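Local structure of protein SSD1 (Saccharomyces cerevisiae S288C, 7AM1) at residues I308-P311 with D312-I315. The protein binds messenger RNA, including untranslated regions, and represses translation as a pseudonuclease of the RNase II family that has lost enzymatic activity. Numbering follows the deposited sequence.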
ATOM      1  N   ILE A 308      -6.514  -3.204 -23.739  1.00 56.99           N
ATOM      2  CA  ILE A 308      -5.964  -2.481 -22.599  1.00 57.09           C
ATOM      3  C   ILE A 308      -7.053  -1.990 -21.653  1.00 55.88           C
ATOM      4  O   ILE A 308      -6.821  -1.873 -20.442  1.00 55.11           O
ATOM      5  CB  ILE A 308      -5.091  -1.319 -23.115  1.00 59.49           C
ATOM      6  CG1 ILE A 308      -4.322  -0.671 -21.970  1.00 59.68           C
ATOM      7  CG2 ILE A 308      -5.954  -0.281 -23.814  1.00 60.99           C
ATOM      8  CD1 ILE A 308      -3.274   0.305 -22.440  1.00 60.47           C
ATOM      9  N   HIS A 309      -8.241  -1.681 -22.172  1.00 54.80           N
ATOM     10  CA  HIS A 309      -9.311  -1.144 -21.342  1.00 54.36           C
ATOM     11  C   HIS A 309     -10.446  -2.135 -21.118  1.00 54.10           C
ATOM     12  O   HIS A 309     -11.502  -1.745 -20.605  1.00 55.02           O
ATOM     13  CB  HIS A 309      -9.869   0.139 -21.965  1.00 56.56           C
ATOM     14  CG  HIS A 309      -8.859   1.235 -22.096  1.00 57.46           C
ATOM     15  ND1 HIS A 309      -8.093   1.672 -21.037  1.00 56.55           N
ATOM     16  CD2 HIS A 309      -8.488   1.983 -23.163  1.00 58.64           C
ATOM     17  CE1 HIS A 309      -7.294   2.641 -21.444  1.00 56.51           C
ATOM     18  NE2 HIS A 309      -7.512   2.848 -22.731  1.00 57.75           N
ATOM     19  N   ASP A 310     -10.259  -3.401 -21.467  1.00 52.80           N
ATOM     20  CA  ASP A 310     -11.243  -4.412 -21.099  1.00 54.56           C
ATOM     21  C   ASP A 310     -11.205  -4.623 -19.589  1.00 53.59           C
ATOM     22  O   ASP A 310     -10.123  -4.834 -19.027  1.00 50.44           O
ATOM     23  CB  ASP A 310     -10.977  -5.728 -21.820  1.00 56.91           C
ATOM     24  CG  ASP A 310     -11.841  -6.859 -21.292  1.00 60.21           C
ATOM     25  OD1 ASP A 310     -13.025  -6.929 -21.681  1.00 62.72           O
ATOM     26  OD2 ASP A 310     -11.345  -7.669 -20.478  1.00 60.60           O
ATOM     27  N   PRO A 311     -12.348  -4.569 -18.897  1.00 56.93           N
ATOM     28  CA  PRO A 311     -12.297  -4.655 -17.425  1.00 56.76           C
ATOM     29  C   PRO A 311     -11.613  -5.914 -16.913  1.00 55.35           C
ATOM     30  O   PRO A 311     -10.778  -5.832 -16.005  1.00 54.31           O
ATOM     31  CB  PRO A 311     -13.780  -4.592 -17.018  1.00 59.13           C
ATOM     32  CG  PRO A 311     -14.551  -4.925 -18.261  1.00 61.34           C
ATOM     33  CD  PRO A 311     -13.726  -4.428 -19.401  1.00 60.52           C
ATOM     34  N   ASP A 312     -11.931  -7.080 -17.480  1.00 56.76           N
ATOM     35  CA  ASP A 312     -11.289  -8.311 -17.029  1.00 56.39           C
ATOM     36  C   ASP A 312      -9.789  -8.278 -17.293  1.00 52.87           C
ATOM     37  O   ASP A 312      -8.991  -8.696 -16.446  1.00 51.96           O
ATOM     38  CB  ASP A 312     -11.927  -9.520 -17.708  1.00 60.30           C
ATOM     39  CG  ASP A 312     -13.276  -9.879 -17.113  1.00 63.41           C
ATOM     40  OD1 ASP A 312     -13.697  -9.216 -16.140  1.00 63.69           O
ATOM     41  OD2 ASP A 312     -13.914 -10.828 -17.617  1.00 65.67           O
ATOM     42  N   THR A 313      -9.388  -7.783 -18.467  1.00 49.82           N
ATOM     43  CA  THR A 313      -7.967  -7.677 -18.775  1.00 45.98           C
ATOM     44  C   THR A 313      -7.270  -6.726 -17.814  1.00 41.85           C
ATOM     45  O   THR A 313      -6.127  -6.968 -17.408  1.00 40.55           O
ATOM     46  CB  THR A 313      -7.776  -7.203 -20.218  1.00 47.06           C
ATOM     47  OG1 THR A 313      -8.389  -8.134 -21.119  1.00 48.87           O
ATOM     48  CG2 THR A 313      -6.293  -7.075 -20.554  1.00 46.05           C
ATOM     49  N   GLU A 314      -7.944  -5.636 -17.434  1.00 42.44           N
ATOM     50  CA  GLU A 314      -7.359  -4.693 -16.488  1.00 43.63           C
ATOM     51  C   GLU A 314      -6.974  -5.386 -15.187  1.00 42.56           C
ATOM     52  O   GLU A 314      -5.890  -5.142 -14.642  1.00 40.28           O
ATOM     53  CB  GLU A 314      -8.342  -3.554 -16.220  1.00 47.73           C
ATOM     54  CG  GLU A 314      -8.473  -2.563 -17.371  1.00 51.08           C
ATOM     55  CD  GLU A 314      -9.573  -1.536 -17.146  1.00 54.38           C
ATOM     56  OE1 GLU A 314     -10.541  -1.847 -16.416  1.00 55.35           O
ATOM     57  OE2 GLU A 314      -9.473  -0.423 -17.706  1.00 55.59           O
ATOM     58  N   ILE A 315      -7.845  -6.261 -14.679  1.00 42.74           N
ATOM     59  CA  ILE A 315      -7.560  -6.955 -13.428  1.00 43.02           C
ATOM     60  C   ILE A 315      -6.513  -8.040 -13.649  1.00 42.12           C
ATOM     61  O   ILE A 315      -5.585  -8.200 -12.846  1.00 40.72           O
ATOM     62  CB  ILE A 315      -8.852  -7.540 -12.831  1.00 44.40           C
ATOM     63  CG1 ILE A 315      -9.888  -6.436 -12.615  1.00 46.05           C
ATOM     64  CG2 ILE A 315      -8.545  -8.281 -11.522  1.00 44.79           C
ATOM     65  CD1 ILE A 315      -9.418  -5.303 -11.724  1.00 46.19           C
TER
HETATM   66  O   HOH W   1     -11.838   0.182 -18.863  1.00 51.41           O
HETATM   67  O   HOH W   2     -11.563  -3.413 -14.197  1.00 52.18           O
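Ile-308 meets Glu-314 through its backbone: its carbonyl O lies 3.6 Å from Glu-314 CG, a methylene contact that buries this oxygen without a hydrogen-bonding partner in the model. Next along the chain, His-309 turns its ring edge toward the same side chain. Glu-314 OE2 lies near the ring plane, 4.2 Å from His-309 ND1 and so too far for a bond, and the carboxylate stands almost perpendicular to the ring; His-309 NE2 is hydrogen-bonded to Lys-807 NZ. A water instead ties the Glu-314 carboxylate to the backbone, donating to both His-309 O and Glu-314 OE2. Asp-310 is the N-cap of the helix. Its chi1 of 171°, which sets CG opposite the backbone N, turns the carboxylate toward the start of the helix. Asp-310 OD2 accepts from Thr-313 N at 2.8 Å, met on the anti side and 19° out of the carboxylate plane. Thr-313 OG1 also lies 3.1 Å from Asp-310 OD2, the two side chains crossing at about a right angle. The backbone O of Asp-310 takes the N-H of Glu-314, its O to Glu-314 N distance also 2.8 Å, which starts the helical hydrogen bonding. Pro-311, with no N-H to donate, occupies the first helical position; its O accepts from Ile-315 N at 3.2 Å and from a second water that also donates to Glu-314 OE1. Replacing Glu-314 by an alanine is likely to leave both waters without their carboxylate partner and uncover the carbonyl of Ile-308. The capped turn joins strand 298-307 of the OB-fold cold-shock domain 2 to helix 311-321, while Glu-314 and Ile-315 pack on Leu-716 of helix 689-725 and Ile-308 touches loop residues Glu-280 and Ala-900.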